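Local coordinates for protein ribonucleoside-diphosphate reductase, alpha chain (PDB 6DQX) that probably reduces ribonucleoside diphosphates to deoxynucleotides, as the catalytic subunit of a class Id ribonucleotide reductase, at residues I500-L503 / S504-Q507. Sequence-based numbering, arbitrary orientation.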
ATOM      1  N   ILE A 500     -22.139  27.593 -25.629  1.00 21.63           N
ATOM      2  CA  ILE A 500     -21.249  28.718 -25.376  1.00 20.99           C
ATOM      3  C   ILE A 500     -19.890  28.472 -26.028  1.00 20.75           C
ATOM      4  O   ILE A 500     -19.431  27.331 -26.148  1.00 22.14           O
ATOM      5  CB  ILE A 500     -21.166  28.999 -23.840  1.00 20.04           C
ATOM      6  CG1 ILE A 500     -22.465  29.656 -23.373  1.00 19.97           C
ATOM      7  CG2 ILE A 500     -19.993  29.905 -23.481  1.00 20.46           C
ATOM      8  CD1 ILE A 500     -22.727  29.650 -21.887  1.00 20.23           C
ATOM      9  N   SER A 501     -19.262  29.554 -26.481  1.00 20.56           N
ATOM     10  CA  SER A 501     -17.903  29.525 -26.984  1.00 21.27           C
ATOM     11  C   SER A 501     -16.945  29.023 -25.916  1.00 19.88           C
ATOM     12  O   SER A 501     -16.830  29.635 -24.854  1.00 19.04           O
ATOM     13  CB  SER A 501     -17.443  30.935 -27.379  1.00 21.78           C
ATOM     14  OG  SER A 501     -16.052  30.922 -27.665  1.00 23.00           O
ATOM     15  N   GLN A 502     -16.274  27.918 -26.197  1.00 20.05           N
ATOM     16  CA  GLN A 502     -15.296  27.363 -25.254  1.00 19.69           C
ATOM     17  C   GLN A 502     -14.032  28.203 -25.234  1.00 18.34           C
ATOM     18  O   GLN A 502     -13.325  28.247 -24.204  1.00 16.12           O
ATOM     19  CB  GLN A 502     -14.992  25.896 -25.564  1.00 20.04           C
ATOM     20  CG  GLN A 502     -16.249  25.041 -25.592  1.00 20.30           C
ATOM     21  CD  GLN A 502     -16.994  25.070 -24.264  1.00 21.02           C
ATOM     22  OE1 GLN A 502     -16.448  24.650 -23.233  1.00 22.05           O
ATOM     23  NE2 GLN A 502     -18.247  25.525 -24.280  1.00 18.78           N
ATOM     24  N   LEU A 503     -13.772  28.926 -26.336  1.00 17.88           N
ATOM     25  CA  LEU A 503     -12.718  29.930 -26.317  1.00 17.92           C
ATOM     26  C   LEU A 503     -13.007  31.001 -25.258  1.00 17.41           C
ATOM     27  O   LEU A 503     -12.073  31.438 -24.567  1.00 16.53           O
ATOM     28  CB  LEU A 503     -12.493  30.564 -27.698  1.00 19.50           C
ATOM     29  CG  LEU A 503     -11.299  31.515 -27.816  1.00 20.06           C
ATOM     30  CD1 LEU A 503      -9.981  30.870 -27.418  1.00 20.78           C
ATOM     31  CD2 LEU A 503     -11.213  32.062 -29.243  1.00 21.57           C
ATOM     32  N   SER A 504     -14.276  31.380 -25.089  1.00 17.29           N
ATOM     33  CA  SER A 504     -14.636  32.384 -24.072  1.00 18.17           C
ATOM     34  C   SER A 504     -14.377  31.898 -22.640  1.00 16.72           C
ATOM     35  O   SER A 504     -13.913  32.663 -21.786  1.00 15.28           O
ATOM     36  CB  SER A 504     -16.062  32.923 -24.254  1.00 20.59           C
ATOM     37  OG  SER A 504     -17.032  32.110 -23.631  1.00 23.47           O
ATOM     38  N   VAL A 505     -14.619  30.612 -22.404  1.00 16.02           N
ATOM     39  CA  VAL A 505     -14.306  29.988 -21.114  1.00 16.04           C
ATOM     40  C   VAL A 505     -12.809  30.142 -20.811  1.00 15.44           C
ATOM     41  O   VAL A 505     -12.421  30.610 -19.746  1.00 14.34           O
ATOM     42  CB  VAL A 505     -14.746  28.501 -21.108  1.00 16.40           C
ATOM     43  CG1 VAL A 505     -14.155  27.752 -19.923  1.00 16.48           C
ATOM     44  CG2 VAL A 505     -16.266  28.414 -21.093  1.00 16.77           C
ATOM     45  N   ILE A 506     -11.976  29.806 -21.793  1.00 15.15           N
ATOM     46  CA  ILE A 506     -10.524  29.882 -21.658  1.00 15.76           C
ATOM     47  C   ILE A 506     -10.041  31.319 -21.501  1.00 14.62           C
ATOM     48  O   ILE A 506      -9.214  31.622 -20.612  1.00 12.64           O
ATOM     49  CB  ILE A 506      -9.834  29.210 -22.881  1.00 17.45           C
ATOM     50  CG1 ILE A 506     -10.206  27.726 -22.961  1.00 19.03           C
ATOM     51  CG2 ILE A 506      -8.326  29.395 -22.860  1.00 18.20           C
ATOM     52  CD1 ILE A 506     -10.009  26.944 -21.707  1.00 19.58           C
ATOM     53  N   GLN A 507     -10.574  32.207 -22.345  1.00 14.18           N
ATOM     54  CA  GLN A 507     -10.194  33.617 -22.262  1.00 14.38           C
ATOM     55  C   GLN A 507     -10.568  34.288 -20.941  1.00 12.92           C
ATOM     56  O   GLN A 507      -9.732  34.997 -20.363  1.00 12.62           O
ATOM     57  CB  GLN A 507     -10.734  34.400 -23.459  1.00 14.88           C
ATOM     58  CG  GLN A 507      -9.999  34.020 -24.721  1.00 15.89           C
ATOM     59  CD  GLN A 507     -10.538  34.680 -25.974  1.00 16.81           C
ATOM     60  OE1 GLN A 507     -11.655  35.211 -25.998  1.00 18.22           O
ATOM     61  NE2 GLN A 507      -9.763  34.585 -27.037  1.00 17.07           N
TER
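Each of Ser-501 and Ser-504 uses its hydroxyl to bond the other's backbone at the start of helix 502-513. Ser-501 OG accepts from Ser-504 N at 3.2 Å. With chi1 at 171°, this hydroxyl points away from its own backbone N and lies beside the carbonyl carbon, where it can meet the amide of the first turn. In return, Ser-504 OG donates to Ser-501 O at 2.8 Å. A chi1 of 85° turns Ser-504 OG back toward that carbonyl, and the donor sits 15° off the carbonyl plane. Ser-501 O also takes weak bonds from the amides of Ser-504 and Val-505. The Ser-501 hydroxyl also faces Cys-569 O and Leu-566 O; its one proton probably goes to one of them or is shared, Cys-569 O being the stronger partner.

Regular helical backbone bonds follow: Ile-506 N to Gln-502 O at 3.2 Å, and Gln-507 N to Leu-503 O at 2.8 Å.

Gln-502 folds back so that NE2 donates to Ile-500 O at 2.9 Å, from above the carbonyl plane. Its OE1 accepts from Met-525 N.

Van der Waals contacts complete the turn. Ile-500 CG2 lies 3.7 Å from Ser-504 OG. The amide end of Gln-507 crosses Leu-503 obliquely, with NE2 nearest CG at 3.5 Å, while OE1 bonds Ser-570 OG. Leu-503 also packs on helix 532-544.

This is a serine N-cap, opening helix 502-513, whose first turn is largely buried, within the ribonucleotide reductase barrel domain.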